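Local atomic coordinates of trehalose monomycolate exporter MmpL3 (Mycobacterium tuberculosis, PDB entry 7NVH), a protein that exports trehalose monomycolate, a carrier of mycolic acids, across the inner membrane, probably powered by the proton gradient as in other RND transporters. Residues P451-Q457 with S507-N513; Q104-G110 with F129-K135; G579-L583 with D729-P734; K586-S591 with S638-E642; I256-F260 with L329-L333. All coordinates share one frame; numbering follows the deposited sequence.

Contact 1: residues P451-Q457 with S507-N513; sequences PLTLVIQ and SVRVLQN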
# COMPACT_ATOMS: atom_id res chain seq x y z
N PRO A 451 6.52 -1.83 26.34
CA PRO A 451 6.08 -0.99 27.45
C PRO A 451 5.44 0.32 27.01
O PRO A 451 5.59 0.77 25.87
CB PRO A 451 7.39 -0.72 28.20
CG PRO A 451 8.40 -0.66 27.11
CD PRO A 451 7.96 -1.64 26.06
N LEU A 452 4.72 0.92 27.95
CA LEU A 452 4.22 2.28 27.82
C LEU A 452 5.12 3.20 28.64
O LEU A 452 5.41 2.90 29.80
CB LEU A 452 2.78 2.39 28.30
CG LEU A 452 1.68 1.85 27.38
CD1 LEU A 452 0.33 1.97 28.05
CD2 LEU A 452 1.69 2.59 26.06
N THR A 453 5.55 4.30 28.04
CA THR A 453 6.54 5.17 28.64
C THR A 453 5.93 6.52 28.99
O THR A 453 5.32 7.17 28.14
CB THR A 453 7.73 5.37 27.70
OG1 THR A 453 7.39 6.35 26.71
CG2 THR A 453 8.09 4.07 27.02
N LEU A 454 6.10 6.94 30.25
CA LEU A 454 5.73 8.27 30.70
C LEU A 454 6.97 9.15 30.68
O LEU A 454 7.96 8.83 31.34
CB LEU A 454 5.13 8.24 32.10
CG LEU A 454 4.03 7.23 32.41
CD1 LEU A 454 3.86 7.11 33.91
CD2 LEU A 454 2.73 7.65 31.76
N VAL A 455 6.91 10.25 29.94
CA VAL A 455 8.05 11.15 29.78
C VAL A 455 7.79 12.38 30.64
O VAL A 455 7.01 13.25 30.27
CB VAL A 455 8.27 11.52 28.31
CG1 VAL A 455 9.53 12.34 28.16
CG2 VAL A 455 8.35 10.27 27.47
N ILE A 456 8.47 12.45 31.78
CA ILE A 456 8.35 13.55 32.72
C ILE A 456 9.32 14.65 32.28
O ILE A 456 10.49 14.37 32.00
CB ILE A 456 8.66 13.09 34.15
CG1 ILE A 456 7.64 12.04 34.58
CG2 ILE A 456 8.67 14.25 35.11
CD1 ILE A 456 8.12 11.17 35.71
N GLN A 457 8.83 15.89 32.21
CA GLN A 457 9.59 16.97 31.59
C GLN A 457 9.17 18.30 32.18
O GLN A 457 8.06 18.77 31.91
CB GLN A 457 9.38 16.96 30.08
CG GLN A 457 10.20 17.96 29.32
CD GLN A 457 9.98 17.85 27.83
OE1 GLN A 457 9.16 17.05 27.38
NE2 GLN A 457 10.70 18.65 27.06
N SER A 507 16.47 17.48 32.82
CA SER A 507 15.11 17.98 32.82
C SER A 507 14.12 17.02 32.19
O SER A 507 12.92 17.33 32.15
CB SER A 507 15.04 19.33 32.09
OG SER A 507 14.99 19.14 30.69
N VAL A 508 14.57 15.88 31.69
CA VAL A 508 13.68 14.87 31.12
C VAL A 508 14.01 13.53 31.76
O VAL A 508 15.16 13.09 31.71
CB VAL A 508 13.81 14.78 29.59
CG1 VAL A 508 12.73 13.88 29.03
CG2 VAL A 508 13.73 16.15 28.96
N ARG A 509 13.00 12.90 32.35
CA ARG A 509 13.11 11.54 32.86
C ARG A 509 11.92 10.75 32.36
O ARG A 509 10.80 11.27 32.30
CB ARG A 509 13.16 11.51 34.39
CG ARG A 509 14.18 12.45 34.99
CD ARG A 509 15.43 11.71 35.42
NE ARG A 509 15.24 11.03 36.70
CZ ARG A 509 15.41 11.62 37.88
NH1 ARG A 509 15.75 12.89 37.95
NH2 ARG A 509 15.23 10.92 38.99
N VAL A 510 12.15 9.49 32.01
CA VAL A 510 11.12 8.63 31.44
C VAL A 510 11.04 7.34 32.24
O VAL A 510 12.06 6.72 32.55
CB VAL A 510 11.37 8.37 29.94
CG1 VAL A 510 12.68 7.68 29.73
CG2 VAL A 510 10.25 7.53 29.36
N LEU A 511 9.82 6.96 32.60
CA LEU A 511 9.50 5.69 33.25
C LEU A 511 8.79 4.79 32.24
O LEU A 511 8.32 5.25 31.20
CB LEU A 511 8.63 5.90 34.48
CG LEU A 511 9.01 7.04 35.42
CD1 LEU A 511 8.02 7.13 36.56
CD2 LEU A 511 10.41 6.85 35.95
N GLN A 512 8.70 3.50 32.56
CA GLN A 512 8.05 2.59 31.62
C GLN A 512 7.61 1.31 32.32
O GLN A 512 8.32 0.80 33.19
CB GLN A 512 8.98 2.25 30.45
CG GLN A 512 10.33 1.71 30.86
CD GLN A 512 11.29 1.61 29.70
OE1 GLN A 512 10.97 2.02 28.58
NE2 GLN A 512 12.46 1.05 29.94
N ASN A 513 6.44 0.82 31.94
CA ASN A 513 5.98 -0.53 32.23
C ASN A 513 5.26 -1.09 31.02
O ASN A 513 4.64 -0.36 30.25
CB ASN A 513 5.02 -0.61 33.42
CG ASN A 513 5.70 -1.03 34.70
OD1 ASN A 513 6.88 -1.38 34.70
ND2 ASN A 513 4.95 -1.05 35.78
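L454 and L511 face each other at the middle of an antiparallel strand pair that belongs to the second periplasmic, porter-like domain of this RND-family transporter. Six backbone hydrogen bonds join the strands, two for each of L452–N513, L454–L511 and I456–R509. The bond from L454 N to L511 O is 2.9 Å.

The tightly packed part is the buried middle of the pair. On one face V455 makes two contacts. Its CG1 lies 3.7 Å from CG1 of V508, and its CG2 lies 3.8 Å from CG2 of V510. On the other face I456 brings CD1 to within 4.1 Å of CD1 of L511, at a slant. CG1 of I456 lies anti to its carbonyl carbon (chi1 -63°), and CD1 at its end is the atom that meets the leucine.

The looser part is made of residues that are only partly buried: T453, Q512 and Q457, on the same face as V455, and P451 next to Q512. T453 CG2 comes no closer than 3.9 Å to the amide oxygen OE1 of Q512. Q457 runs extended beside V508, with CG 4.0 Å from V508 CG2. R509, on the face of I456, turns its guanidinium away from the pair to a salt bridge with E495.

Helix 466-476 covers L454 and I456, while helix 49-61 covers V455 and V510. Strand 540-543 flanks 451-457, and strand 494-495 flanks 508-514, so this pair forms the middle of a four-stranded sheet.

Contact 2: residues Q104-G110 with F129-K135; sequences QVLGWAG and FVSIPLK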
# COMPACT_ATOMS: atom_id res chain seq x y z
N GLN A 104 29.92 -1.69 12.17
CA GLN A 104 28.52 -2.08 12.28
C GLN A 104 28.15 -2.67 13.62
O GLN A 104 27.01 -2.49 14.06
CB GLN A 104 28.16 -3.10 11.18
CG GLN A 104 28.04 -2.50 9.80
CD GLN A 104 29.32 -2.60 9.01
OE1 GLN A 104 30.25 -3.32 9.40
NE2 GLN A 104 29.39 -1.89 7.89
N VAL A 105 29.06 -3.37 14.29
CA VAL A 105 28.76 -4.08 15.53
C VAL A 105 29.21 -3.23 16.70
O VAL A 105 30.40 -2.97 16.87
CB VAL A 105 29.44 -5.46 15.56
CG1 VAL A 105 29.14 -6.17 16.86
CG2 VAL A 105 28.98 -6.30 14.38
N LEU A 106 28.25 -2.81 17.52
CA LEU A 106 28.58 -2.02 18.71
C LEU A 106 29.17 -2.90 19.81
O LEU A 106 30.11 -2.49 20.50
CB LEU A 106 27.33 -1.31 19.22
CG LEU A 106 27.53 -0.24 20.29
CD1 LEU A 106 28.27 0.95 19.72
CD2 LEU A 106 26.19 0.19 20.86
N GLY A 107 28.65 -4.11 19.97
CA GLY A 107 29.15 -5.00 21.00
C GLY A 107 28.35 -6.28 21.01
O GLY A 107 27.66 -6.61 20.04
N TRP A 108 28.45 -7.01 22.12
CA TRP A 108 27.60 -8.17 22.34
C TRP A 108 27.62 -8.52 23.82
O TRP A 108 28.69 -8.54 24.44
CB TRP A 108 28.04 -9.38 21.50
CG TRP A 108 29.33 -10.00 21.91
CD1 TRP A 108 30.58 -9.58 21.59
CD2 TRP A 108 29.50 -11.16 22.72
NE1 TRP A 108 31.52 -10.41 22.15
CE2 TRP A 108 30.88 -11.39 22.85
CE3 TRP A 108 28.61 -12.04 23.35
CZ2 TRP A 108 31.39 -12.45 23.58
CZ3 TRP A 108 29.12 -13.09 24.08
CH2 TRP A 108 30.50 -13.29 24.19
N ALA A 109 26.44 -8.79 24.38
CA ALA A 109 26.30 -9.16 25.78
C ALA A 109 25.42 -10.39 25.87
O ALA A 109 24.33 -10.42 25.30
CB ALA A 109 25.70 -8.02 26.60
N GLY A 110 25.89 -11.41 26.59
CA GLY A 110 25.14 -12.64 26.71
C GLY A 110 25.61 -13.44 27.90
O GLY A 110 26.52 -13.05 28.63
N PHE A 129 21.38 -17.24 24.17
CA PHE A 129 21.42 -16.21 23.14
C PHE A 129 22.26 -15.04 23.63
O PHE A 129 22.42 -14.83 24.83
CB PHE A 129 20.01 -15.74 22.76
CG PHE A 129 19.40 -14.79 23.74
CD1 PHE A 129 19.25 -13.46 23.43
CD2 PHE A 129 18.96 -15.24 24.97
CE1 PHE A 129 18.67 -12.59 24.32
CE2 PHE A 129 18.38 -14.37 25.87
CZ PHE A 129 18.24 -13.04 25.54
N VAL A 130 22.80 -14.30 22.67
CA VAL A 130 23.53 -13.07 22.93
C VAL A 130 22.89 -11.96 22.11
O VAL A 130 22.32 -12.20 21.04
CB VAL A 130 25.03 -13.19 22.61
CG1 VAL A 130 25.66 -14.28 23.44
CG2 VAL A 130 25.23 -13.47 21.13
N SER A 131 22.97 -10.75 22.63
CA SER A 131 22.39 -9.58 21.97
C SER A 131 23.51 -8.79 21.32
O SER A 131 24.47 -8.40 21.99
CB SER A 131 21.63 -8.71 22.97
OG SER A 131 21.04 -7.60 22.32
N ILE A 132 23.39 -8.55 20.01
CA ILE A 132 24.39 -7.79 19.28
C ILE A 132 23.83 -6.41 18.96
O ILE A 132 22.98 -6.28 18.07
CB ILE A 132 24.83 -8.51 18.00
CG1 ILE A 132 25.56 -9.81 18.32
CG2 ILE A 132 25.73 -7.62 17.16
CD1 ILE A 132 24.67 -11.03 18.37
N PRO A 133 24.25 -5.36 19.67
CA PRO A 133 23.87 -4.01 19.27
C PRO A 133 24.52 -3.62 17.95
O PRO A 133 25.63 -4.07 17.63
CB PRO A 133 24.38 -3.14 20.42
CG PRO A 133 24.50 -4.09 21.57
CD PRO A 133 24.95 -5.37 20.96
N LEU A 134 23.84 -2.78 17.20
CA LEU A 134 24.31 -2.33 15.90
C LEU A 134 24.49 -0.82 15.90
O LEU A 134 23.64 -0.08 16.41
CB LEU A 134 23.34 -2.72 14.79
CG LEU A 134 23.28 -4.20 14.42
CD1 LEU A 134 22.12 -4.45 13.50
CD2 LEU A 134 24.58 -4.63 13.77
N LYS A 135 25.60 -0.36 15.34
CA LYS A 135 25.85 1.07 15.22
C LYS A 135 24.89 1.69 14.22
O LYS A 135 24.44 1.05 13.27
CB LYS A 135 27.29 1.33 14.80
CG LYS A 135 28.26 1.43 15.96
CD LYS A 135 29.66 1.71 15.47
CE LYS A 135 30.67 1.57 16.59
NZ LYS A 135 31.53 0.37 16.42
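This contact includes one edge of the four-stranded sheet in the first periplasmic, porter-like domain, where A109 pairs with S131. Beyond that edge, in the loops, a separate single bridge joins V105 to L134. The two pairings differ in register by one residue, with G107 and W108 between them.

A109 and S131 share two backbone bonds. The one from S131 N to A109 O is 3.0 Å and almost straight, at 178°. At the loop bridge, K135 N bonds to Q104 O at 2.9 Å, and L106 N bonds to P133 O.

The side chains fill in between. W108 meets V130 at its ring edge, where CE3 lies 3.7 Å from V130 CG1. With W108 CG set between its backbone N and carbonyl carbon (chi1 70°), the benzene part of the indole lies beside that methyl. V105 CG1 touches I132 CG2 at 3.7 Å. L106 crosses the P133 ring at about a right angle, CB to CB 3.7 Å. Its CD1 also touches the aliphatic chain of K135, 3.8 Å from CG. The ammonium of K135 is hydrogen-bonded to P102 O.

R113 makes a cation-pi contact with W108, and helix 84-94 packs on both W108 and V130. Helix 139-147 covers Q104 and L134. Strand 70-74 lies on the other side of strand 127-131 from this edge, and F129 reaches across to F440 and Y447.

Contact 3: residues G579-L583 with D729-P734; sequences GSVVL and DCWWAP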
# COMPACT_ATOMS: atom_id res chain seq x y z
N GLY A 579 -21.26 14.49 -19.71
CA GLY A 579 -21.96 15.76 -19.65
C GLY A 579 -23.35 15.62 -19.06
O GLY A 579 -24.35 15.99 -19.68
N SER A 580 -23.42 15.09 -17.84
CA SER A 580 -24.68 14.87 -17.14
C SER A 580 -24.41 14.87 -15.65
O SER A 580 -23.27 14.68 -15.20
CB SER A 580 -25.33 13.55 -17.57
OG SER A 580 -24.73 12.45 -16.92
N VAL A 581 -25.47 15.09 -14.88
CA VAL A 581 -25.35 15.17 -13.42
C VAL A 581 -25.70 13.85 -12.76
O VAL A 581 -25.08 13.47 -11.75
CB VAL A 581 -26.25 16.32 -12.90
CG1 VAL A 581 -26.25 16.34 -11.39
CG2 VAL A 581 -25.77 17.64 -13.46
N VAL A 582 -26.68 13.12 -13.30
CA VAL A 582 -27.15 11.91 -12.65
C VAL A 582 -26.10 10.81 -12.71
O VAL A 582 -25.92 10.04 -11.75
CB VAL A 582 -28.47 11.46 -13.29
CG1 VAL A 582 -29.09 10.32 -12.50
CG2 VAL A 582 -29.43 12.63 -13.38
N LEU A 583 -25.39 10.70 -13.83
CA LEU A 583 -24.38 9.66 -13.98
C LEU A 583 -23.27 9.74 -12.94
O LEU A 583 -22.84 8.68 -12.45
CB LEU A 583 -23.82 9.67 -15.40
CG LEU A 583 -24.73 9.11 -16.49
CD1 LEU A 583 -24.12 9.33 -17.86
CD2 LEU A 583 -24.99 7.63 -16.25
N ASP A 729 -33.40 10.48 -18.24
CA ASP A 729 -32.80 11.47 -17.37
C ASP A 729 -31.37 11.12 -16.97
O ASP A 729 -30.76 11.86 -16.19
CB ASP A 729 -33.65 11.67 -16.12
CG ASP A 729 -34.74 12.70 -16.32
OD1 ASP A 729 -34.58 13.58 -17.19
OD2 ASP A 729 -35.76 12.64 -15.60
N CYS A 730 -30.83 10.01 -17.46
CA CYS A 730 -29.41 9.72 -17.25
C CYS A 730 -28.53 10.77 -17.90
O CYS A 730 -27.39 10.98 -17.48
CB CYS A 730 -29.05 8.35 -17.82
SG CYS A 730 -29.82 6.94 -17.02
N TRP A 731 -29.04 11.44 -18.93
CA TRP A 731 -28.25 12.30 -19.79
C TRP A 731 -28.50 13.78 -19.51
O TRP A 731 -28.23 14.64 -20.35
CB TRP A 731 -28.55 11.99 -21.26
CG TRP A 731 -28.62 10.53 -21.54
CD1 TRP A 731 -29.73 9.82 -21.85
CD2 TRP A 731 -27.54 9.60 -21.51
NE1 TRP A 731 -29.41 8.50 -22.04
CE2 TRP A 731 -28.07 8.34 -21.83
CE3 TRP A 731 -26.17 9.71 -21.25
CZ2 TRP A 731 -27.28 7.19 -21.90
CZ3 TRP A 731 -25.39 8.57 -21.32
CH2 TRP A 731 -25.95 7.33 -21.64
N TRP A 732 -29.01 14.09 -18.32
CA TRP A 732 -29.48 15.42 -18.00
C TRP A 732 -28.42 16.18 -17.22
O TRP A 732 -27.97 15.73 -16.16
CB TRP A 732 -30.78 15.36 -17.19
CG TRP A 732 -31.31 16.70 -16.84
CD1 TRP A 732 -32.09 17.50 -17.61
CD2 TRP A 732 -31.08 17.41 -15.62
NE1 TRP A 732 -32.37 18.67 -16.95
CE2 TRP A 732 -31.77 18.64 -15.72
CE3 TRP A 732 -30.37 17.13 -14.45
CZ2 TRP A 732 -31.76 19.59 -14.70
CZ3 TRP A 732 -30.37 18.07 -13.43
CH2 TRP A 732 -31.06 19.29 -13.56
N ALA A 733 -28.02 17.34 -17.75
CA ALA A 733 -27.23 18.33 -17.05
C ALA A 733 -27.86 19.68 -17.35
O ALA A 733 -28.35 19.89 -18.47
CB ALA A 733 -25.76 18.33 -17.49
N PRO A 734 -27.88 20.60 -16.39
CA PRO A 734 -28.48 21.91 -16.63
C PRO A 734 -27.78 22.63 -17.77
O PRO A 734 -26.68 22.27 -18.19
CB PRO A 734 -28.29 22.65 -15.31
CG PRO A 734 -28.13 21.57 -14.30
CD PRO A 734 -27.41 20.47 -15.00
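The backbones of S580 and A733 run close together, with V581 N bonded to W732 O at 2.9 Å in a nearly straight line (170°). This joins the start of transmembrane helix 582-607 to the loop between helices 694-726 and 735-744, within the second half of the RND-type membrane domain. P734 ends the loop at the N-cap position of the next helix.

S580 adds a side-chain bond. Its OG donates to C730 O at 3.1 Å and lies in the plane of that carbonyl. OG sits between the serine's own backbone N and carbonyl carbon (chi1 79°), which brings it over the loop. The two bonds hold carbonyls two residues apart in the loop.

The apolar contacts lie around them. V581 crosses P734 at about a right angle, its CG2 3.6 Å from P734 CD. The methyl CB of A733 packs against the backbone of G579 and S580, 3.6 Å from S580 CA. V582 points toward the loop and sets CG2 beside D729 O.

L583 turns toward W731. M723 of helix 694-726 touches L583, C730 and W731, while helix 624-654 lies against L583 and W731, so this corner is enclosed by helices. The tryptophan NE1 reaches T659 in a weak hydrogen bond. One face of its ring has C730 CB 4.1 Å above its centre. L583 CD1 comes in at a slant, 3.8 Å from CZ3 of W731.

Contact 4: residues K586-S591 with S638-E642; sequences KATLMS and STDYE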
# COMPACT_ATOMS: atom_id res chain seq x y z
N LYS A 586 -24.74 8.18 -9.82
CA LYS A 586 -24.91 6.74 -9.97
C LYS A 586 -23.58 6.01 -9.85
O LYS A 586 -23.47 4.99 -9.14
CB LYS A 586 -25.56 6.45 -11.33
CG LYS A 586 -25.82 5.00 -11.59
CD LYS A 586 -25.96 4.74 -13.08
CE LYS A 586 -24.60 4.67 -13.74
NZ LYS A 586 -23.81 3.50 -13.27
N ALA A 587 -22.54 6.52 -10.51
CA ALA A 587 -21.24 5.88 -10.44
C ALA A 587 -20.62 6.00 -9.05
O ALA A 587 -19.93 5.09 -8.60
CB ALA A 587 -20.30 6.47 -11.49
N THR A 588 -20.88 7.11 -8.35
CA THR A 588 -20.40 7.25 -6.98
C THR A 588 -21.05 6.22 -6.07
O THR A 588 -20.39 5.60 -5.23
CB THR A 588 -20.65 8.67 -6.48
OG1 THR A 588 -19.70 9.56 -7.07
CG2 THR A 588 -20.52 8.74 -4.96
N LEU A 589 -22.37 6.03 -6.22
CA LEU A 589 -23.06 5.03 -5.40
C LEU A 589 -22.53 3.63 -5.67
O LEU A 589 -22.27 2.87 -4.74
CB LEU A 589 -24.56 5.10 -5.65
CG LEU A 589 -25.27 6.39 -5.22
CD1 LEU A 589 -26.77 6.26 -5.40
CD2 LEU A 589 -24.93 6.74 -3.78
N MET A 590 -22.36 3.28 -6.95
CA MET A 590 -21.80 1.96 -7.26
C MET A 590 -20.37 1.80 -6.77
O MET A 590 -20.01 0.71 -6.30
CB MET A 590 -21.89 1.67 -8.75
CG MET A 590 -23.26 1.22 -9.19
SD MET A 590 -23.56 1.37 -10.96
CE MET A 590 -25.33 1.62 -10.95
N SER A 591 -19.54 2.84 -6.87
CA SER A 591 -18.18 2.75 -6.35
C SER A 591 -18.17 2.57 -4.84
O SER A 591 -17.37 1.79 -4.32
CB SER A 591 -17.40 4.01 -6.74
OG SER A 591 -17.31 4.13 -8.14
N SER A 638 -12.46 1.52 -9.48
CA SER A 638 -13.86 1.27 -9.80
C SER A 638 -14.45 2.42 -10.60
O SER A 638 -15.20 2.20 -11.56
CB SER A 638 -14.66 1.02 -8.52
OG SER A 638 -15.09 2.25 -7.96
N THR A 639 -14.13 3.66 -10.22
CA THR A 639 -14.58 4.79 -11.02
C THR A 639 -13.97 4.78 -12.42
O THR A 639 -14.63 5.18 -13.38
CB THR A 639 -14.26 6.11 -10.32
OG1 THR A 639 -12.91 6.07 -9.83
CG2 THR A 639 -15.21 6.35 -9.16
N ASP A 640 -12.76 4.29 -12.56
CA ASP A 640 -12.16 4.20 -13.90
C ASP A 640 -13.00 3.25 -14.70
O ASP A 640 -13.43 3.61 -15.76
CB ASP A 640 -10.74 3.70 -13.85
CG ASP A 640 -9.75 4.79 -13.50
OD1 ASP A 640 -10.19 5.80 -12.93
OD2 ASP A 640 -8.56 4.61 -13.80
N TYR A 641 -13.26 2.07 -14.19
CA TYR A 641 -14.00 1.10 -14.98
C TYR A 641 -15.40 1.61 -15.31
O TYR A 641 -15.91 1.38 -16.41
CB TYR A 641 -14.05 -0.24 -14.27
CG TYR A 641 -12.79 -1.06 -14.49
CD1 TYR A 641 -11.54 -0.51 -14.26
CD2 TYR A 641 -12.86 -2.36 -14.95
CE1 TYR A 641 -10.39 -1.24 -14.47
CE2 TYR A 641 -11.72 -3.10 -15.16
CZ TYR A 641 -10.49 -2.54 -14.92
OH TYR A 641 -9.34 -3.26 -15.13
N GLU A 642 -16.02 2.34 -14.38
CA GLU A 642 -17.29 2.98 -14.69
C GLU A 642 -17.15 3.98 -15.83
O GLU A 642 -18.01 4.06 -16.71
CB GLU A 642 -17.87 3.66 -13.45
CG GLU A 642 -18.17 2.72 -12.30
CD GLU A 642 -19.40 1.88 -12.55
OE1 GLU A 642 -20.39 2.42 -13.07
OE2 GLU A 642 -19.37 0.68 -12.22
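The carboxylate of E642 is the flat group of this contact, and K586 and M590 both approach its OE1. NZ of K586 lies 3.6 Å from OE1, a long salt bridge, and SD of M590 lies 4.0 Å away. Both stand on the same side of the carboxylate plane, the sulfur farther from it. OE2 lies close to D710 of helix 694-726.

K586 leaves its helix with CG anti to the backbone N, then folds at its last two torsions, so that NZ turns back toward E642. The glutamate bends at chi2 (-74°). The methyl CB of A587 lies 4.2 Å from E642 CB.

One turn further, OG of S591 and OG of S638 are 2.9 Å apart. S638 OG also bonds to F635 O. S591 OG donates to A587 O in its own helix, at 2.8 Å. The backbone N of S591 reaches the same oxygen from the opposite face of its plane. T639 brings its methyl CG2 to S591.

Segments 586-591 and 638-642, of helices 582-607 and 624-654, run at 138° inside the transmembrane bundle. On the far side of 638-642, D640 bonds Y252 and Y641 bonds D251, the Asp–Tyr pairs thought to relay protons in this family. The chemistry here is polar although buried. The ammonium of K586 may partly offset the negative charge that E642 and D710 bring together.

Contact 5: residues I256-F260 with L329-L333; sequences IVSRF and LPACL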
# COMPACT_ATOMS: atom_id res chain seq x y z
N ILE A 256 -6.77 2.31 -25.84
CA ILE A 256 -6.39 3.19 -26.95
C ILE A 256 -6.04 2.38 -28.19
O ILE A 256 -6.44 2.75 -29.31
CB ILE A 256 -5.25 4.12 -26.51
CG1 ILE A 256 -5.80 5.15 -25.53
CG2 ILE A 256 -4.65 4.82 -27.71
CD1 ILE A 256 -4.77 6.03 -24.92
N VAL A 257 -5.31 1.28 -28.04
CA VAL A 257 -4.97 0.45 -29.19
C VAL A 257 -6.23 -0.17 -29.79
O VAL A 257 -6.38 -0.24 -31.02
CB VAL A 257 -3.95 -0.62 -28.79
CG1 VAL A 257 -3.83 -1.68 -29.87
CG2 VAL A 257 -2.60 0.01 -28.53
N SER A 258 -7.15 -0.64 -28.94
CA SER A 258 -8.39 -1.20 -29.45
C SER A 258 -9.21 -0.16 -30.19
O SER A 258 -9.79 -0.45 -31.24
CB SER A 258 -9.20 -1.80 -28.31
OG SER A 258 -9.84 -0.79 -27.56
N ARG A 259 -9.26 1.07 -29.67
CA ARG A 259 -9.99 2.13 -30.36
C ARG A 259 -9.35 2.46 -31.70
O ARG A 259 -10.04 2.70 -32.68
CB ARG A 259 -10.06 3.37 -29.47
CG ARG A 259 -11.06 4.39 -29.95
CD ARG A 259 -12.45 3.80 -30.01
NE ARG A 259 -13.27 4.43 -31.04
CZ ARG A 259 -14.21 5.34 -30.79
NH1 ARG A 259 -14.45 5.70 -29.54
NH2 ARG A 259 -14.91 5.86 -31.78
N PHE A 260 -8.01 2.48 -31.75
CA PHE A 260 -7.33 2.73 -33.02
C PHE A 260 -7.64 1.64 -34.03
O PHE A 260 -7.89 1.93 -35.21
CB PHE A 260 -5.83 2.85 -32.79
CG PHE A 260 -5.05 3.08 -34.05
CD1 PHE A 260 -4.94 4.35 -34.59
CD2 PHE A 260 -4.43 2.04 -34.70
CE1 PHE A 260 -4.23 4.56 -35.75
CE2 PHE A 260 -3.71 2.25 -35.86
CZ PHE A 260 -3.61 3.51 -36.38
N LEU A 329 1.88 6.40 -27.41
CA LEU A 329 1.06 5.38 -28.06
C LEU A 329 0.35 5.89 -29.31
O LEU A 329 0.36 5.18 -30.32
CB LEU A 329 0.08 4.79 -27.04
CG LEU A 329 -0.68 3.55 -27.50
CD1 LEU A 329 0.29 2.44 -27.86
CD2 LEU A 329 -1.63 3.09 -26.41
N PRO A 330 -0.27 7.08 -29.31
CA PRO A 330 -0.80 7.59 -30.58
C PRO A 330 0.27 7.78 -31.64
O PRO A 330 0.01 7.52 -32.82
CB PRO A 330 -1.44 8.92 -30.18
CG PRO A 330 -1.81 8.73 -28.76
CD PRO A 330 -0.66 7.96 -28.20
N ALA A 331 1.47 8.19 -31.25
CA ALA A 331 2.56 8.30 -32.22
C ALA A 331 3.00 6.92 -32.71
O ALA A 331 3.25 6.74 -33.91
CB ALA A 331 3.74 9.05 -31.60
N CYS A 332 3.09 5.95 -31.80
CA CYS A 332 3.43 4.59 -32.20
C CYS A 332 2.42 4.05 -33.20
O CYS A 332 2.80 3.38 -34.17
CB CYS A 332 3.48 3.68 -30.97
SG CYS A 332 5.05 3.67 -30.08
N LEU A 333 1.14 4.33 -32.99
CA LEU A 333 0.11 3.86 -33.90
C LEU A 333 0.12 4.64 -35.21
O LEU A 333 -0.16 4.06 -36.27
CB LEU A 333 -1.26 3.97 -33.23
CG LEU A 333 -1.42 3.08 -31.99
CD1 LEU A 333 -2.63 3.51 -31.18
CD2 LEU A 333 -1.54 1.63 -32.39
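Helix segments I256-F260 and L329-L333 run in roughly the same direction, 35° apart, with their axes 10.7 Å from each other. The second is kinked at P330, whose N cannot bond to the turn before. I256 lies across from L329, and F260 from L333.

L333 sets CB over the centre of one face of the F260 ring, 3.7 Å from the centroid and within 1° of the ring normal, a CH-pi contact. F260 CG is anti to the backbone N (chi1 179°), which brings one ring face under L333 CB. The leucine runs past it in the opposite direction, and its CD1 ends 3.6 Å from F260 CB.

The pair belongs to the membrane bundle in the first half of this RND-family transporter, where helices 248-265 and 305-336 pack side by side. The seam is entirely apolar between side chains. L329 divides its two methyls: CD2 touches I256 CG2 at 3.7 Å, and CD1 meets V257 CG2 at 3.8 Å. L333 CD1 also touches I256 CG2, at 4.2 Å. Behind L329 and L333 stands L208 of helix 203-227, and V274 of helix 270-297 lies against F260.

Overall arrangement
Contacts 1 and 2 are strand pairings in the two periplasmic domains, whose sheets share the strand order 2-3-1-4. Contact 1 lies mid-sheet and is buried, while contact 2 is an edge and only partly buried. Their centres are about 25 Å apart. Contacts 3, 4 and 5 lie in the membrane part, with contact 1 about 49 Å from contact 4 between centres. Contacts 3 and 4 both use helix 582-607, contact 3 at its partly exposed start and contact 4 deeper in. The chemistry follows the place: backbone bonds in the sheets, loop bonds with apolar packing in contact 3, buried charge and hydroxyls in contact 4, and apolar side chains in contact 5, which is buried in the other half.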